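Local coordinates for siderophore-interacting protein (Aeromonas hydrophila, PDB 6K2L) that binds flavin-adenine dinucleotide and, as a siderophore-interacting flavoprotein, probably releases iron from ferric siderophores by reducing it, at residues V7-Q19 and V115-G127. The protein carries 1 engineered substitution. Sequence-based numbering, arbitrary orientation.
Sequences VNRPRLLTVKHIQ and VKPGDLLAISGPG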
loop_
_atom_site.group_PDB
_atom_site.type_symbol
_atom_site.label_atom_id
_atom_site.label_comp_id
_atom_site.label_asym_id
_atom_site.label_seq_id
_atom_site.Cartn_x
_atom_site.Cartn_y
_atom_site.Cartn_z
ATOM N N VAL A 7 -9.593 17.899 4.795
ATOM C CA VAL A 7 -8.673 16.888 4.290
ATOM C C VAL A 7 -9.332 15.935 3.303
ATOM O O VAL A 7 -8.632 15.173 2.623
ATOM C CB VAL A 7 -8.075 16.141 5.503
ATOM C CG1 VAL A 7 -8.990 14.995 5.947
ATOM C CG2 VAL A 7 -6.655 15.652 5.217
ATOM N N ASN A 8 -10.662 15.944 3.208
ATOM C CA ASN A 8 -11.378 15.121 2.239
ATOM C C ASN A 8 -12.091 15.964 1.184
ATOM O O ASN A 8 -12.938 15.445 0.448
ATOM C CB ASN A 8 -12.367 14.195 2.953
ATOM C CG ASN A 8 -11.722 12.889 3.389
ATOM O OD1 ASN A 8 -11.002 12.854 4.393
ATOM N ND2 ASN A 8 -11.970 11.805 2.637
ATOM N N ARG A 9 -11.759 17.254 1.092
ATOM C CA ARG A 9 -12.310 18.112 0.053
ATOM C C ARG A 9 -12.055 17.520 -1.340
ATOM O O ARG A 9 -11.076 16.795 -1.566
ATOM C CB ARG A 9 -11.690 19.510 0.140
ATOM C CG ARG A 9 -10.248 19.561 -0.346
ATOM C CD ARG A 9 -9.495 20.786 0.113
ATOM N NE ARG A 9 -8.103 20.777 -0.345
ATOM C CZ ARG A 9 -7.088 20.224 0.319
ATOM N NH1 ARG A 9 -7.303 19.615 1.472
ATOM N NH2 ARG A 9 -5.852 20.265 -0.179
ATOM N N PRO A 10 -12.928 17.814 -2.296
ATOM C CA PRO A 10 -12.628 17.442 -3.680
ATOM C C PRO A 10 -11.421 18.228 -4.163
ATOM O O PRO A 10 -11.259 19.406 -3.841
ATOM C CB PRO A 10 -13.905 17.815 -4.450
ATOM C CG PRO A 10 -14.630 18.776 -3.571
ATOM C CD PRO A 10 -14.241 18.470 -2.156
ATOM N N ARG A 11 -10.555 17.556 -4.918
ATOM C CA ARG A 11 -9.367 18.190 -5.471
ATOM C C ARG A 11 -9.367 18.087 -6.988
ATOM O O ARG A 11 -9.775 17.066 -7.553
ATOM C CB ARG A 11 -8.091 17.562 -4.927
ATOM C CG ARG A 11 -7.938 17.689 -3.453
ATOM C CD ARG A 11 -7.192 16.507 -2.983
ATOM N NE ARG A 11 -6.476 16.725 -1.725
ATOM C CZ ARG A 11 -6.956 16.374 -0.541
ATOM N NH1 ARG A 11 -8.168 15.815 -0.467
ATOM N NH2 ARG A 11 -6.223 16.566 0.555
ATOM N N LEU A 12 -8.913 19.151 -7.634
ATOM C CA LEU A 12 -8.758 19.169 -9.079
ATOM C C LEU A 12 -7.316 18.819 -9.391
ATOM O O LEU A 12 -6.405 19.533 -8.965
ATOM C CB LEU A 12 -9.122 20.534 -9.660
ATOM C CG LEU A 12 -9.416 20.532 -11.166
ATOM C CD1 LEU A 12 -10.724 19.782 -11.488
ATOM C CD2 LEU A 12 -9.449 21.969 -11.715
ATOM N N LEU A 13 -7.105 17.706 -10.087
ATOM C CA LEU A 13 -5.767 17.258 -10.437
ATOM C C LEU A 13 -5.548 17.431 -11.927
ATOM O O LEU A 13 -6.501 17.548 -12.711
ATOM C CB LEU A 13 -5.535 15.794 -10.040
ATOM C CG LEU A 13 -6.159 15.360 -8.709
ATOM C CD1 LEU A 13 -6.104 13.853 -8.512
ATOM C CD2 LEU A 13 -5.461 16.062 -7.596
ATOM N N THR A 14 -4.273 17.432 -12.306
ATOM C CA THR A 14 -3.854 17.549 -13.691
ATOM C C THR A 14 -3.193 16.243 -14.122
ATOM O O THR A 14 -2.502 15.588 -13.332
ATOM C CB THR A 14 -2.892 18.740 -13.848
ATOM O OG1 THR A 14 -3.563 19.957 -13.486
ATOM C CG2 THR A 14 -2.357 18.864 -15.278
ATOM N N VAL A 15 -3.409 15.856 -15.374
ATOM C CA VAL A 15 -2.750 14.657 -15.876
ATOM C C VAL A 15 -1.268 14.967 -16.088
ATOM O O VAL A 15 -0.905 15.913 -16.790
ATOM C CB VAL A 15 -3.415 14.166 -17.172
ATOM C CG1 VAL A 15 -2.632 12.979 -17.746
ATOM C CG2 VAL A 15 -4.880 13.823 -16.935
ATOM N N LYS A 16 -0.402 14.186 -15.465
ATOM C CA LYS A 16 1.035 14.281 -15.651
ATOM C C LYS A 16 1.488 13.442 -16.837
ATOM O O LYS A 16 2.172 13.951 -17.729
ATOM C CB LYS A 16 1.749 13.826 -14.372
ATOM C CG LYS A 16 3.174 14.282 -14.228
ATOM C CD LYS A 16 3.610 14.159 -12.789
ATOM C CE LYS A 16 4.807 13.250 -12.653
ATOM N NZ LYS A 16 6.089 14.011 -12.606
ATOM N N HIS A 17 1.108 12.165 -16.869
ATOM C CA HIS A 17 1.456 11.290 -17.979
ATOM C C HIS A 17 0.519 10.093 -18.019
ATOM O O HIS A 17 -0.138 9.750 -17.035
ATOM C CB HIS A 17 2.896 10.796 -17.894
ATOM C CG HIS A 17 3.236 10.144 -16.590
ATOM N ND1 HIS A 17 2.885 8.841 -16.295
ATOM C CD2 HIS A 17 3.900 10.614 -15.504
ATOM C CE1 HIS A 17 3.333 8.534 -15.089
ATOM N NE2 HIS A 17 3.946 9.593 -14.585
ATOM N N ILE A 18 0.504 9.450 -19.177
ATOM C CA ILE A 18 -0.426 8.399 -19.540
ATOM C C ILE A 18 0.397 7.215 -20.009
ATOM O O ILE A 18 1.510 7.375 -20.512
ATOM C CB ILE A 18 -1.392 8.878 -20.645
ATOM C CG1 ILE A 18 -2.072 10.172 -20.219
ATOM C CG2 ILE A 18 -2.429 7.848 -20.961
ATOM C CD1 ILE A 18 -1.752 11.328 -21.115
ATOM N N GLN A 19 -0.152 6.020 -19.847
ATOM C CA GLN A 19 0.611 4.817 -20.134
ATOM C C GLN A 19 -0.364 3.675 -20.393
ATOM O O GLN A 19 -1.345 3.513 -19.667
ATOM C CB GLN A 19 1.544 4.492 -18.963
ATOM C CG GLN A 19 1.989 3.058 -18.938
ATOM C CD GLN A 19 3.061 2.806 -17.901
ATOM O OE1 GLN A 19 2.963 3.285 -16.762
ATOM N NE2 GLN A 19 4.097 2.049 -18.286
ATOM N N VAL A 115 -7.582 11.485 -23.338
ATOM C CA VAL A 115 -6.730 12.057 -22.303
ATOM C C VAL A 115 -5.409 12.524 -22.893
ATOM O O VAL A 115 -4.789 11.843 -23.716
ATOM C CB VAL A 115 -6.526 11.047 -21.155
ATOM C CG1 VAL A 115 -5.630 9.863 -21.574
ATOM C CG2 VAL A 115 -5.938 11.754 -19.937
ATOM N N LYS A 116 -4.991 13.710 -22.482
ATOM C CA LYS A 116 -3.705 14.304 -22.807
ATOM C C LYS A 116 -3.061 14.746 -21.507
ATOM O O LYS A 116 -3.758 15.019 -20.525
ATOM C CB LYS A 116 -3.867 15.518 -23.730
ATOM C CG LYS A 116 -3.249 15.354 -25.091
ATOM C CD LYS A 116 -3.896 14.209 -25.870
ATOM C CE LYS A 116 -3.790 14.459 -27.391
ATOM N NZ LYS A 116 -3.832 13.200 -28.238
ATOM N N PRO A 117 -1.744 14.830 -21.457
ATOM C CA PRO A 117 -1.128 15.522 -20.323
ATOM C C PRO A 117 -1.652 16.948 -20.282
ATOM O O PRO A 117 -1.827 17.589 -21.320
ATOM C CB PRO A 117 0.374 15.455 -20.628
ATOM C CG PRO A 117 0.504 14.287 -21.606
ATOM C CD PRO A 117 -0.757 14.343 -22.427
ATOM N N GLY A 118 -1.976 17.425 -19.083
ATOM C CA GLY A 118 -2.583 18.732 -18.929
ATOM C C GLY A 118 -4.096 18.736 -18.791
ATOM O O GLY A 118 -4.661 19.775 -18.422
ATOM N N ASP A 119 -4.765 17.615 -19.069
ATOM C CA ASP A 119 -6.188 17.487 -18.789
ATOM C C ASP A 119 -6.457 17.527 -17.287
ATOM O O ASP A 119 -5.635 17.102 -16.470
ATOM C CB ASP A 119 -6.732 16.169 -19.350
ATOM C CG ASP A 119 -7.020 16.231 -20.830
ATOM O OD1 ASP A 119 -7.076 17.353 -21.388
ATOM O OD2 ASP A 119 -7.177 15.142 -21.439
ATOM N N LEU A 120 -7.640 18.003 -16.935
ATOM C CA LEU A 120 -8.093 18.109 -15.560
ATOM C C LEU A 120 -9.026 16.967 -15.204
ATOM O O LEU A 120 -9.776 16.474 -16.049
ATOM C CB LEU A 120 -8.844 19.414 -15.350
ATOM C CG LEU A 120 -8.059 20.688 -15.556
ATOM C CD1 LEU A 120 -9.029 21.866 -15.327
ATOM C CD2 LEU A 120 -6.900 20.689 -14.578
ATOM N N LEU A 121 -9.003 16.590 -13.921
ATOM C CA LEU A 121 -9.968 15.645 -13.353
ATOM C C LEU A 121 -10.201 15.970 -11.882
ATOM O O LEU A 121 -9.245 16.036 -11.101
ATOM C CB LEU A 121 -9.495 14.191 -13.474
ATOM C CG LEU A 121 -10.592 13.146 -13.263
ATOM C CD1 LEU A 121 -11.387 13.016 -14.551
ATOM C CD2 LEU A 121 -9.984 11.797 -12.871
ATOM N N ALA A 122 -11.460 16.177 -11.506
ATOM C CA ALA A 122 -11.796 16.349 -10.105
ATOM C C ALA A 122 -11.976 14.980 -9.468
ATOM O O ALA A 122 -12.521 14.054 -10.089
ATOM C CB ALA A 122 -13.060 17.186 -9.945
ATOM N N ILE A 123 -11.481 14.832 -8.240
ATOM C CA ILE A 123 -11.674 13.586 -7.506
ATOM C C ILE A 123 -12.031 13.877 -6.057
ATOM O O ILE A 123 -11.588 14.867 -5.460
ATOM C CB ILE A 123 -10.448 12.643 -7.563
ATOM C CG1 ILE A 123 -9.253 13.263 -6.841
ATOM C CG2 ILE A 123 -10.090 12.299 -9.001
ATOM C CD1 ILE A 123 -8.450 12.258 -6.086
ATOM N N SER A 124 -12.856 12.986 -5.513
ATOM C CA SER A 124 -13.276 12.957 -4.122
ATOM C C SER A 124 -12.182 12.362 -3.244
ATOM O O SER A 124 -11.081 12.045 -3.702
ATOM C CB SER A 124 -14.514 12.100 -3.989
ATOM O OG SER A 124 -14.071 10.755 -3.856
ATOM N N GLY A 125 -12.501 12.132 -1.977
ATOM C CA GLY A 125 -11.618 11.417 -1.089
ATOM C C GLY A 125 -11.927 9.939 -1.153
ATOM O O GLY A 125 -12.851 9.513 -1.855
ATOM N N PRO A 126 -11.164 9.120 -0.429
ATOM C CA PRO A 126 -11.342 7.672 -0.529
ATOM C C PRO A 126 -12.421 7.139 0.406
ATOM O O PRO A 126 -12.659 7.656 1.499
ATOM C CB PRO A 126 -9.952 7.126 -0.165
ATOM C CG PRO A 126 -9.221 8.256 0.524
ATOM C CD PRO A 126 -10.092 9.487 0.505
ATOM N N GLY A 127 -13.113 6.107 -0.073
ATOM C CA GLY A 127 -14.025 5.324 0.745
ATOM C C GLY A 127 -13.669 3.840 0.662
ATOM O O GLY A 127 -12.744 3.411 -0.066
#
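R11 and I123, then L13 and L121, exchange backbone hydrogen bonds in both directions, two antiparallel hydrogen-bonded pairs; strands 11-19 and 120-123 run 145° apart. Pairing continues into the type II turn K116-D119, where V15 N donates to D119 O (2.8 Å) and V15 O accepts from G118 N (2.9 Å). Within the turn D119 N returns to K116 O, and K116 N donates to D119 OD2 from above the carboxylate plane.

V15 fills this corner. Its CB lies 3.5 Å from K116 O; CG1, anti to the backbone N (chi1 175°), continues past K116 O to P117 CA, while CG2 lies against D119 O (3.4 Å) and meets D119 CB and V115 CG2, each at 3.8 Å. I18 and V115 approach tip to tip, and I18 CD1 abuts P117 CD (3.4 Å).

L12 CD2 touches L120 CD1 (3.6 Å) on the face shared with A122, whereas the L13 and I123 side chains cross at about a right angle on the other, L13 CD1 touching I123 CG1.

Strand 25-31 flanks 11-20, and 46-51 flanks 120-123, so this pairing closes the six-stranded antiparallel barrel of the FAD-binding domain, with F111 of helix 107-114 packed against V15 and L121.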